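PDB 3CMN: putative hydrolase from Chloroflexus aurantiacus J-10-fl, which is probably a metal-dependent peptidase of the zincin type, a largely helical protein whose substrate and reaction are not established. Local coordinates for residues Arg199-Phe202 / Arg203-Glu207; Pro248-Arg251 / Ala252-Arg256; Pro347-Asp350 / Glu351-Asn354. All coordinates share one frame; numbering follows the deposited sequence.

Contact 1. Residues Arg199-Phe202 / Arg203-Glu207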
ATOM      1  N   ARG A 199       9.748  -5.848   5.890  1.00 34.66           N
ATOM      2  CA  ARG A 199      10.501  -5.262   4.785  1.00 36.54           C
ATOM      3  C   ARG A 199      11.726  -6.099   4.420  1.00 35.83           C
ATOM      4  O   ARG A 199      12.096  -6.187   3.254  1.00 35.36           O
ATOM      5  CB  ARG A 199      10.897  -3.814   5.112  1.00 39.05           C
ATOM      6  CG  ARG A 199       9.811  -2.810   4.714  1.00 43.60           C
ATOM      7  CD  ARG A 199      10.040  -1.410   5.279  1.00 46.76           C
ATOM      8  NE  ARG A 199       8.987  -0.490   4.854  1.00 49.65           N
ATOM      9  CZ  ARG A 199       8.715   0.670   5.445  1.00 50.29           C
ATOM     10  NH1 ARG A 199       9.419   1.066   6.495  1.00 50.73           N
ATOM     11  NH2 ARG A 199       7.723   1.428   4.994  1.00 49.46           N
ATOM     12  N   THR A 200      12.344  -6.727   5.417  1.00 36.33           N
ATOM     13  CA  THR A 200      13.501  -7.577   5.172  1.00 36.05           C
ATOM     14  C   THR A 200      13.033  -8.722   4.285  1.00 36.67           C
ATOM     15  O   THR A 200      13.646  -9.024   3.256  1.00 38.33           O
ATOM     16  CB  THR A 200      14.051  -8.165   6.484  1.00 37.44           C
ATOM     17  OG1 THR A 200      14.392  -7.100   7.376  1.00 36.00           O
ATOM     18  CG2 THR A 200      15.300  -9.028   6.214  1.00 37.55           C
ATOM     19  N   TYR A 201      11.931  -9.347   4.693  1.00 35.50           N
ATOM     20  CA  TYR A 201      11.343 -10.459   3.964  1.00 34.42           C
ATOM     21  C   TYR A 201      10.857 -10.029   2.586  1.00 35.38           C
ATOM     22  O   TYR A 201      10.939 -10.798   1.621  1.00 35.85           O
ATOM     23  CB  TYR A 201      10.178 -11.040   4.762  1.00 33.21           C
ATOM     24  CG  TYR A 201       9.423 -12.133   4.041  1.00 31.76           C
ATOM     25  CD1 TYR A 201      10.064 -13.309   3.637  1.00 30.55           C
ATOM     26  CD2 TYR A 201       8.064 -11.996   3.765  1.00 31.02           C
ATOM     27  CE1 TYR A 201       9.365 -14.319   2.979  1.00 30.46           C
ATOM     28  CE2 TYR A 201       7.358 -12.997   3.110  1.00 32.23           C
ATOM     29  CZ  TYR A 201       8.012 -14.160   2.718  1.00 32.40           C
ATOM     30  OH  TYR A 201       7.289 -15.149   2.076  1.00 32.64           O
ATOM     31  N   PHE A 202      10.354  -8.803   2.485  1.00 34.67           N
ATOM     32  CA  PHE A 202       9.873  -8.311   1.200  1.00 35.62           C
ATOM     33  C   PHE A 202      11.086  -8.057   0.307  1.00 36.14           C
ATOM     34  O   PHE A 202      11.078  -8.379  -0.881  1.00 35.48           O
ATOM     35  CB  PHE A 202       9.039  -7.030   1.383  1.00 37.03           C
ATOM     36  CG  PHE A 202       8.339  -6.572   0.125  1.00 38.98           C
ATOM     37  CD1 PHE A 202       7.824  -7.498  -0.792  1.00 40.22           C
ATOM     38  CD2 PHE A 202       8.184  -5.217  -0.145  1.00 40.80           C
ATOM     39  CE1 PHE A 202       7.169  -7.075  -1.955  1.00 39.41           C
ATOM     40  CE2 PHE A 202       7.524  -4.778  -1.312  1.00 41.50           C
ATOM     41  CZ  PHE A 202       7.021  -5.709  -2.213  1.00 40.53           C
ATOM     42  N   ARG A 203      12.145  -7.500   0.880  1.00 38.63           N
ATOM     43  CA  ARG A 203      13.339  -7.263   0.084  1.00 41.37           C
ATOM     44  C   ARG A 203      13.935  -8.605  -0.327  1.00 41.85           C
ATOM     45  O   ARG A 203      14.487  -8.731  -1.412  1.00 43.43           O
ATOM     46  CB  ARG A 203      14.368  -6.430   0.853  1.00 42.22           C
ATOM     47  CG  ARG A 203      14.245  -4.946   0.587  1.00 47.21           C
ATOM     48  CD  ARG A 203      15.410  -4.158   1.187  1.00 52.26           C
ATOM     49  NE  ARG A 203      15.245  -3.887   2.613  1.00 54.84           N
ATOM     50  CZ  ARG A 203      14.384  -2.999   3.107  1.00 57.16           C
ATOM     51  NH1 ARG A 203      13.606  -2.281   2.292  1.00 58.19           N
ATOM     52  NH2 ARG A 203      14.277  -2.836   4.420  1.00 58.47           N
ATOM     53  N   GLU A 204      13.811  -9.610   0.540  1.00 42.16           N
ATOM     54  CA  GLU A 204      14.325 -10.943   0.235  1.00 42.56           C
ATOM     55  C   GLU A 204      13.618 -11.491  -0.998  1.00 41.68           C
ATOM     56  O   GLU A 204      14.263 -11.939  -1.941  1.00 42.93           O
ATOM     57  CB  GLU A 204      14.091 -11.910   1.402  1.00 41.12           C
ATOM     58  CG  GLU A 204      14.944 -11.664   2.632  1.00 43.55           C
ATOM     59  CD  GLU A 204      14.531 -12.538   3.811  1.00 43.58           C
ATOM     60  OE1 GLU A 204      14.567 -13.780   3.690  1.00 46.28           O
ATOM     61  OE2 GLU A 204      14.162 -11.984   4.864  1.00 44.86           O
ATOM     62  N   LEU A 205      12.289 -11.454  -0.976  1.00 42.17           N
ATOM     63  CA  LEU A 205      11.474 -11.961  -2.080  1.00 41.60           C
ATOM     64  C   LEU A 205      11.802 -11.307  -3.411  1.00 41.39           C
ATOM     65  O   LEU A 205      11.729 -11.945  -4.458  1.00 41.16           O
ATOM     66  CB  LEU A 205       9.984 -11.751  -1.795  1.00 41.42           C
ATOM     67  CG  LEU A 205       9.370 -12.376  -0.546  1.00 40.69           C
ATOM     68  CD1 LEU A 205       7.856 -12.185  -0.565  1.00 40.07           C
ATOM     69  CD2 LEU A 205       9.712 -13.851  -0.510  1.00 41.55           C
ATOM     70  N   LEU A 206      12.141 -10.026  -3.369  1.00 42.62           N
ATOM     71  CA  LEU A 206      12.468  -9.298  -4.586  1.00 43.63           C
ATOM     72  C   LEU A 206      13.784  -9.804  -5.141  1.00 44.80           C
ATOM     73  O   LEU A 206      13.890 -10.090  -6.333  1.00 44.72           O
ATOM     74  CB  LEU A 206      12.554  -7.806  -4.299  1.00 42.19           C
ATOM     75  CG  LEU A 206      11.245  -7.177  -3.822  1.00 41.96           C
ATOM     76  CD1 LEU A 206      11.497  -5.732  -3.449  1.00 41.47           C
ATOM     77  CD2 LEU A 206      10.181  -7.291  -4.916  1.00 40.67           C
ATOM     78  N   GLU A 207      14.785  -9.922  -4.271  1.00 45.07           N
ATOM     79  CA  GLU A 207      16.088 -10.428  -4.691  1.00 46.60           C
ATOM     80  C   GLU A 207      15.901 -11.799  -5.330  1.00 46.54           C
ATOM     81  O   GLU A 207      16.443 -12.075  -6.393  1.00 46.18           O
ATOM     82  CB  GLU A 207      17.032 -10.552  -3.495  1.00 47.61           C
ATOM     83  CG  GLU A 207      17.338  -9.246  -2.778  1.00 50.53           C
ATOM     84  CD  GLU A 207      18.212  -8.315  -3.594  1.00 53.92           C
ATOM     85  OE1 GLU A 207      18.601  -8.697  -4.721  1.00 55.12           O
ATOM     86  OE2 GLU A 207      18.515  -7.203  -3.109  1.00 53.96           O
TER

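Contact 2. Residues Pro248-Arg251 / Ala252-Arg256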
ATOM      1  N   PRO A 248       8.479 -23.546 -11.684  1.00 60.87           N
ATOM      2  CA  PRO A 248       7.858 -23.647 -10.361  1.00 60.52           C
ATOM      3  C   PRO A 248       8.660 -22.850  -9.334  1.00 60.43           C
ATOM      4  O   PRO A 248       8.188 -22.589  -8.226  1.00 59.30           O
ATOM      5  CB  PRO A 248       7.873 -25.153 -10.086  1.00 60.65           C
ATOM      6  CG  PRO A 248       9.071 -25.630 -10.878  1.00 61.01           C
ATOM      7  CD  PRO A 248       8.899 -24.870 -12.169  1.00 60.73           C
ATOM      8  N   GLU A 249       9.873 -22.466  -9.724  1.00 60.65           N
ATOM      9  CA  GLU A 249      10.769 -21.696  -8.868  1.00 60.97           C
ATOM     10  C   GLU A 249      10.317 -20.237  -8.776  1.00 60.41           C
ATOM     11  O   GLU A 249      10.157 -19.683  -7.682  1.00 59.08           O
ATOM     12  CB  GLU A 249      12.181 -21.748  -9.439  1.00 62.45           C
ATOM     13  CG  GLU A 249      12.830 -23.117  -9.376  1.00 66.17           C
ATOM     14  CD  GLU A 249      13.926 -23.182  -8.334  1.00 69.27           C
ATOM     15  OE1 GLU A 249      13.643 -22.890  -7.152  1.00 70.30           O
ATOM     16  OE2 GLU A 249      15.070 -23.520  -8.698  1.00 70.59           O
ATOM     17  N   GLN A 250      10.122 -19.618  -9.936  1.00 59.61           N
ATOM     18  CA  GLN A 250       9.699 -18.230  -9.990  1.00 59.81           C
ATOM     19  C   GLN A 250       8.273 -18.109  -9.471  1.00 59.01           C
ATOM     20  O   GLN A 250       7.925 -17.107  -8.857  1.00 59.08           O
ATOM     21  CB  GLN A 250       9.783 -17.708 -11.427  1.00 60.63           C
ATOM     22  CG  GLN A 250       9.962 -16.194 -11.545  1.00 62.11           C
ATOM     23  CD  GLN A 250      10.079 -15.727 -12.989  1.00 63.84           C
ATOM     24  OE1 GLN A 250       9.092 -15.683 -13.726  1.00 63.45           O
ATOM     25  NE2 GLN A 250      11.294 -15.386 -13.402  1.00 64.67           N
ATOM     26  N   ARG A 251       7.455 -19.135  -9.712  1.00 58.25           N
ATOM     27  CA  ARG A 251       6.063 -19.133  -9.256  1.00 57.46           C
ATOM     28  C   ARG A 251       5.957 -19.174  -7.741  1.00 55.62           C
ATOM     29  O   ARG A 251       5.002 -18.650  -7.172  1.00 55.94           O
ATOM     30  CB  ARG A 251       5.293 -20.326  -9.832  1.00 58.77           C
ATOM     31  CG  ARG A 251       4.932 -20.187 -11.293  1.00 61.30           C
ATOM     32  CD  ARG A 251       4.356 -21.493 -11.827  1.00 64.15           C
ATOM     33  NE  ARG A 251       4.359 -21.545 -13.289  1.00 65.47           N
ATOM     34  CZ  ARG A 251       4.130 -22.649 -13.997  1.00 66.01           C
ATOM     35  NH1 ARG A 251       3.876 -23.802 -13.386  1.00 66.32           N
ATOM     36  NH2 ARG A 251       4.176 -22.613 -15.322  1.00 66.08           N
ATOM     37  N   ALA A 252       6.918 -19.819  -7.088  1.00 53.26           N
ATOM     38  CA  ALA A 252       6.912 -19.903  -5.634  1.00 50.94           C
ATOM     39  C   ALA A 252       7.095 -18.483  -5.097  1.00 49.64           C
ATOM     40  O   ALA A 252       6.436 -18.068  -4.136  1.00 47.85           O
ATOM     41  CB  ALA A 252       8.049 -20.808  -5.157  1.00 50.24           C
ATOM     42  N   VAL A 253       8.002 -17.749  -5.738  1.00 48.43           N
ATOM     43  CA  VAL A 253       8.289 -16.374  -5.371  1.00 48.66           C
ATOM     44  C   VAL A 253       7.013 -15.543  -5.516  1.00 47.98           C
ATOM     45  O   VAL A 253       6.566 -14.916  -4.554  1.00 47.59           O
ATOM     46  CB  VAL A 253       9.379 -15.769  -6.279  1.00 48.37           C
ATOM     47  CG1 VAL A 253       9.672 -14.337  -5.870  1.00 49.93           C
ATOM     48  CG2 VAL A 253      10.635 -16.601  -6.194  1.00 50.57           C
ATOM     49  N   PHE A 254       6.429 -15.553  -6.712  1.00 46.44           N
ATOM     50  CA  PHE A 254       5.212 -14.794  -6.964  1.00 46.36           C
ATOM     51  C   PHE A 254       4.144 -15.148  -5.946  1.00 46.27           C
ATOM     52  O   PHE A 254       3.498 -14.269  -5.377  1.00 46.46           O
ATOM     53  CB  PHE A 254       4.673 -15.072  -8.377  1.00 45.16           C
ATOM     54  CG  PHE A 254       5.559 -14.561  -9.491  1.00 43.75           C
ATOM     55  CD1 PHE A 254       6.668 -13.767  -9.218  1.00 41.27           C
ATOM     56  CD2 PHE A 254       5.276 -14.883 -10.817  1.00 44.34           C
ATOM     57  CE1 PHE A 254       7.483 -13.301 -10.243  1.00 42.24           C
ATOM     58  CE2 PHE A 254       6.085 -14.425 -11.855  1.00 43.05           C
ATOM     59  CZ  PHE A 254       7.193 -13.630 -11.567  1.00 42.65           C
ATOM     60  N   ASP A 255       3.981 -16.444  -5.714  1.00 47.14           N
ATOM     61  CA  ASP A 255       2.988 -16.956  -4.779  1.00 46.83           C
ATOM     62  C   ASP A 255       3.145 -16.283  -3.418  1.00 45.09           C
ATOM     63  O   ASP A 255       2.165 -15.862  -2.810  1.00 44.41           O
ATOM     64  CB  ASP A 255       3.158 -18.467  -4.645  1.00 49.33           C
ATOM     65  CG  ASP A 255       1.897 -19.158  -4.169  1.00 54.70           C
ATOM     66  OD1 ASP A 255       1.281 -18.686  -3.182  1.00 56.01           O
ATOM     67  OD2 ASP A 255       1.525 -20.183  -4.783  1.00 57.05           O
ATOM     68  N   ARG A 256       4.389 -16.183  -2.956  1.00 44.18           N
ATOM     69  CA  ARG A 256       4.707 -15.558  -1.675  1.00 44.85           C
ATOM     70  C   ARG A 256       4.433 -14.049  -1.672  1.00 43.75           C
ATOM     71  O   ARG A 256       3.799 -13.529  -0.758  1.00 42.94           O
ATOM     72  CB  ARG A 256       6.179 -15.802  -1.315  1.00 45.49           C
ATOM     73  CG  ARG A 256       6.478 -17.192  -0.767  1.00 47.53           C
ATOM     74  CD  ARG A 256       7.943 -17.298  -0.371  1.00 49.56           C
ATOM     75  NE  ARG A 256       8.307 -18.605   0.175  1.00 49.31           N
ATOM     76  CZ  ARG A 256       8.255 -18.932   1.465  1.00 50.10           C
ATOM     77  NH1 ARG A 256       7.851 -18.050   2.376  1.00 49.95           N
ATOM     78  NH2 ARG A 256       8.620 -20.149   1.847  1.00 50.63           N
TER

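Contact 3. Residues Pro347-Asp350 / Glu351-Asn354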
ATOM      1  N   PRO A 347       0.066 -16.967   5.513  1.00 40.31           N
ATOM      2  CA  PRO A 347      -0.595 -18.065   4.807  1.00 41.78           C
ATOM      3  C   PRO A 347      -0.135 -18.116   3.360  1.00 43.60           C
ATOM      4  O   PRO A 347       0.402 -17.135   2.836  1.00 44.39           O
ATOM      5  CB  PRO A 347      -2.069 -17.701   4.911  1.00 41.75           C
ATOM      6  CG  PRO A 347      -2.028 -16.208   4.812  1.00 41.85           C
ATOM      7  CD  PRO A 347      -0.867 -15.852   5.743  1.00 40.59           C
ATOM      8  N   SER A 348      -0.326 -19.267   2.725  1.00 44.26           N
ATOM      9  CA  SER A 348       0.022 -19.409   1.322  1.00 45.03           C
ATOM     10  C   SER A 348      -1.222 -18.869   0.624  1.00 46.40           C
ATOM     11  O   SER A 348      -2.208 -18.540   1.293  1.00 46.05           O
ATOM     12  CB  SER A 348       0.212 -20.882   0.967  1.00 43.24           C
ATOM     13  OG  SER A 348      -0.998 -21.600   1.155  1.00 43.53           O
ATOM     14  N   MET A 349      -1.192 -18.759  -0.700  1.00 47.61           N
ATOM     15  CA  MET A 349      -2.378 -18.284  -1.396  1.00 49.05           C
ATOM     16  C   MET A 349      -3.490 -19.296  -1.136  1.00 49.20           C
ATOM     17  O   MET A 349      -4.658 -18.937  -1.000  1.00 49.32           O
ATOM     18  CB  MET A 349      -2.111 -18.129  -2.898  1.00 49.15           C
ATOM     19  CG  MET A 349      -1.556 -16.756  -3.272  1.00 48.32           C
ATOM     20  SD  MET A 349      -2.588 -15.386  -2.669  1.00 48.65           S
ATOM     21  CE  MET A 349      -4.124 -15.817  -3.398  1.00 49.56           C
ATOM     22  N   ASP A 350      -3.108 -20.564  -1.041  1.00 50.68           N
ATOM     23  CA  ASP A 350      -4.057 -21.638  -0.758  1.00 52.19           C
ATOM     24  C   ASP A 350      -4.717 -21.439   0.599  1.00 51.49           C
ATOM     25  O   ASP A 350      -5.943 -21.476   0.713  1.00 52.24           O
ATOM     26  CB  ASP A 350      -3.348 -22.990  -0.772  1.00 55.32           C
ATOM     27  CG  ASP A 350      -3.366 -23.639  -2.136  1.00 59.54           C
ATOM     28  OD1 ASP A 350      -4.476 -23.842  -2.679  1.00 61.27           O
ATOM     29  OD2 ASP A 350      -2.278 -23.944  -2.668  1.00 61.83           O
ATOM     30  N   GLU A 351      -3.900 -21.226   1.631  1.00 50.15           N
ATOM     31  CA  GLU A 351      -4.420 -21.019   2.981  1.00 47.91           C
ATOM     32  C   GLU A 351      -5.335 -19.799   3.014  1.00 47.33           C
ATOM     33  O   GLU A 351      -6.289 -19.754   3.784  1.00 47.18           O
ATOM     34  CB  GLU A 351      -3.260 -20.877   3.972  1.00 46.78           C
ATOM     35  CG  GLU A 351      -2.470 -22.174   4.117  1.00 46.86           C
ATOM     36  CD  GLU A 351      -1.205 -22.033   4.945  1.00 47.57           C
ATOM     37  OE1 GLU A 351      -0.331 -21.219   4.571  1.00 48.21           O
ATOM     38  OE2 GLU A 351      -1.077 -22.743   5.968  1.00 46.34           O
ATOM     39  N   ILE A 352      -5.051 -18.811   2.171  1.00 47.13           N
ATOM     40  CA  ILE A 352      -5.885 -17.622   2.106  1.00 47.44           C
ATOM     41  C   ILE A 352      -7.254 -18.018   1.553  1.00 49.33           C
ATOM     42  O   ILE A 352      -8.279 -17.445   1.933  1.00 49.17           O
ATOM     43  CB  ILE A 352      -5.224 -16.528   1.215  1.00 46.91           C
ATOM     44  CG1 ILE A 352      -4.378 -15.611   2.095  1.00 46.39           C
ATOM     45  CG2 ILE A 352      -6.276 -15.718   0.458  1.00 44.73           C
ATOM     46  CD1 ILE A 352      -3.585 -14.583   1.329  1.00 46.72           C
ATOM     47  N   ARG A 353      -7.265 -19.013   0.670  1.00 50.82           N
ATOM     48  CA  ARG A 353      -8.502 -19.490   0.064  1.00 52.17           C
ATOM     49  C   ARG A 353      -9.237 -20.428   1.010  1.00 53.67           C
ATOM     50  O   ARG A 353     -10.456 -20.610   0.914  1.00 53.41           O
ATOM     51  CB  ARG A 353      -8.200 -20.201  -1.253  1.00 52.96           C
ATOM     52  CG  ARG A 353      -7.663 -19.266  -2.327  1.00 54.06           C
ATOM     53  CD  ARG A 353      -7.677 -19.912  -3.694  1.00 55.17           C
ATOM     54  NE  ARG A 353      -6.642 -20.924  -3.869  1.00 57.34           N
ATOM     55  CZ  ARG A 353      -5.346 -20.652  -3.992  1.00 58.79           C
ATOM     56  NH1 ARG A 353      -4.926 -19.395  -3.952  1.00 60.21           N
ATOM     57  NH2 ARG A 353      -4.472 -21.635  -4.174  1.00 59.00           N
ATOM     58  N   ASN A 354      -8.487 -21.028   1.925  1.00 54.72           N
ATOM     59  CA  ASN A 354      -9.058 -21.928   2.913  1.00 53.90           C
ATOM     60  C   ASN A 354      -8.307 -21.691   4.212  1.00 52.63           C
ATOM     61  O   ASN A 354      -7.305 -22.345   4.495  1.00 51.47           O
ATOM     62  CB  ASN A 354      -8.929 -23.388   2.467  1.00 55.61           C
ATOM     63  CG  ASN A 354      -7.874 -23.584   1.398  1.00 58.39           C
ATOM     64  OD1 ASN A 354      -7.977 -23.035   0.297  1.00 59.26           O
ATOM     65  ND2 ASN A 354      -6.851 -24.375   1.713  1.00 60.53           N
TER

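Contact 1. Residues Arg199-Phe202 / Arg203-Glu207
Tyr201 and Leu205 meet one turn apart on the amphipathic helix 197-210, the leucine lying over one face of the phenol ring in a CH-pi contact. Leu205 CG stands 4.0 Å from the ring centroid of Tyr201, only 15° off the ring normal, and its two methyls straddle the far end of the ring: CD2 reaches Tyr201 CE1 at 3.5 Å, while CD1 lies nearer CE2. The tyrosine torsion, with CG anti to the backbone N (chi1 175°), sends the ring along the helix toward the next turn, beneath Leu205. Beyond the leucine, the phenol oxygen, Tyr201 OH, is hydrogen-bonded to Arg256 of helix 248-279. Replacing Tyr201 by an alanine would probably uncover Leu205 and leave Arg256 without this hydrogen-bond partner. At the ring edge, near its plane, sits Glu204 OE2. That carboxylate comes from the exposed side, and its OE2 lies against the Thr200 methyl, CG2, at 3.4 Å. Phe202 also has its leucine one turn on, Leu206 CG lying over one face of the ring, but the fit is looser, with Phe202 CE1 4.2 Å from Leu206 CD2. This pair faces helix 145-148 through Leu146, and Phe202 also packs on Leu260 and Met261 of helix 248-279. On the polar flank Arg199 runs extended away from the turn to a salt bridge with Glu193 and a hydrogen bond to Ser148 O. Arg203 instead bends at chi3 (-81°), folding its guanidinium back along the helix, where Arg203 NH2 lies 3.6 Å from Arg199 CB and the Arg199 carbonyl oxygen sits over the centre of one guanidinium face. That same oxygen accepts the backbone hydrogen bond from Arg203 N at 2.7 Å.

Contact 2. Residues Pro248-Arg251 / Ala252-Arg256
Gln250 O takes a nearly straight hydrogen bond from Phe254 N (3.0 Å, 172°), and Arg251 O one from Asp255 N at 2.8 Å, whereas the preceding bonds from Ala252 N to Pro248 O and Glu249 O and from Val253 N to Glu249 O are weak. Gln250 and Phe254 carry the side-chain contact. Gln250 is extended beyond CG, and its chi1 of -155° lays the chain along the outer end of the ring: OE1 lies 3.5 Å from Phe254 CZ, and Gln250 CG is 3.8 Å from the same atom. The amide and ring planes are 32° apart, inclined rather than stacked flat. The backbone oxygen of Gln250, O, lies over one face of the ring, 3.5 Å from Phe254 CG. Beside this pair, Val253 sets CG2 3.5 Å from Glu249 O and packs against Gln208 and Asn209 of helix 197-210; Phe254 also touches Asn209. Thr247 OG1 accepts a hydrogen bond from Gln250 N. Gln250 and Phe254 thus form an i to i+4 side-chain pair on the first turns of helix 248-279, one face of which lies on helix 197-210.

Contact 3. Residues Pro347-Asp350 / Glu351-Asn354
Ser348 and Glu351 bond to each other twice at the start of the short helix 349-353, and the closely fitted part of the contact is built round them. Ser348 OG, held between its backbone N and carbonyl carbon (chi1 62°), accepts from Glu351 N at 3.0 Å along a nearly straight line (167°). In return Glu351 extends back past the hydroxyl, and its OE1 takes Ser348 N on the anti lone pair at 2.7 Å. The other carboxylate oxygen, OE2, forms a salt bridge to Arg361, so both oxygens of this buried group have partners. Pro347 closes the apolar side: its CB meets Glu351 CB at 3.5 Å, and its CG meets Ile352 CG1 at 3.6 Å. Proline and isoleucine both rest on Phe323 of helix 319-331, while Trp358 of helix 355-363 adjoins Pro347 and Glu351. Met349, bent at chi2 and chi3, is less closely applied, with SD 4.2 Å from Ile352 CD1.

The opposite character appears at Asp350 and Arg353, both exposed. Arg353 bends at chi3 and curls back over the turn, so that Asp350 CA lies over one guanidinium face and Met349 CE at the edge in plane. Arg353 NH2 and Asp350 OD1 form a salt bridge at 2.7 Å, but the hydrogen bond within it is weak and the carboxylate and guanidinium planes are 61° apart, far from a coplanar two-pronged pairing. Asn354, where the chain leaves helical angles, still gives its N to Asp350 O at 2.9 Å. The reciprocal bonds of Ser348 and Glu351 are a capping box, with Ser348 as N-cap, marking the amino-terminal end of helix 349-353.

In the fold
Along the chain the contacts come in series, 1 on helix 197-210, 2 at the start of helix 248-279 and 3 on helix 349-353. Contacts 1 and 2 have centres about 13 Å apart and touch, with a probable hydrogen bond between Tyr201 and Arg256 and with Val253 CG1 against the backbone oxygen of Leu205. Contact 3, centred about 14 Å from contact 2, meets it where Met349 packs on Asp255; it does not touch contact 1, centres about 20 Å apart. The beginning of helix 248-279 thus lies between helix 197-210 and helix 349-353, bringing together three segments of this helical fold that are far apart in sequence.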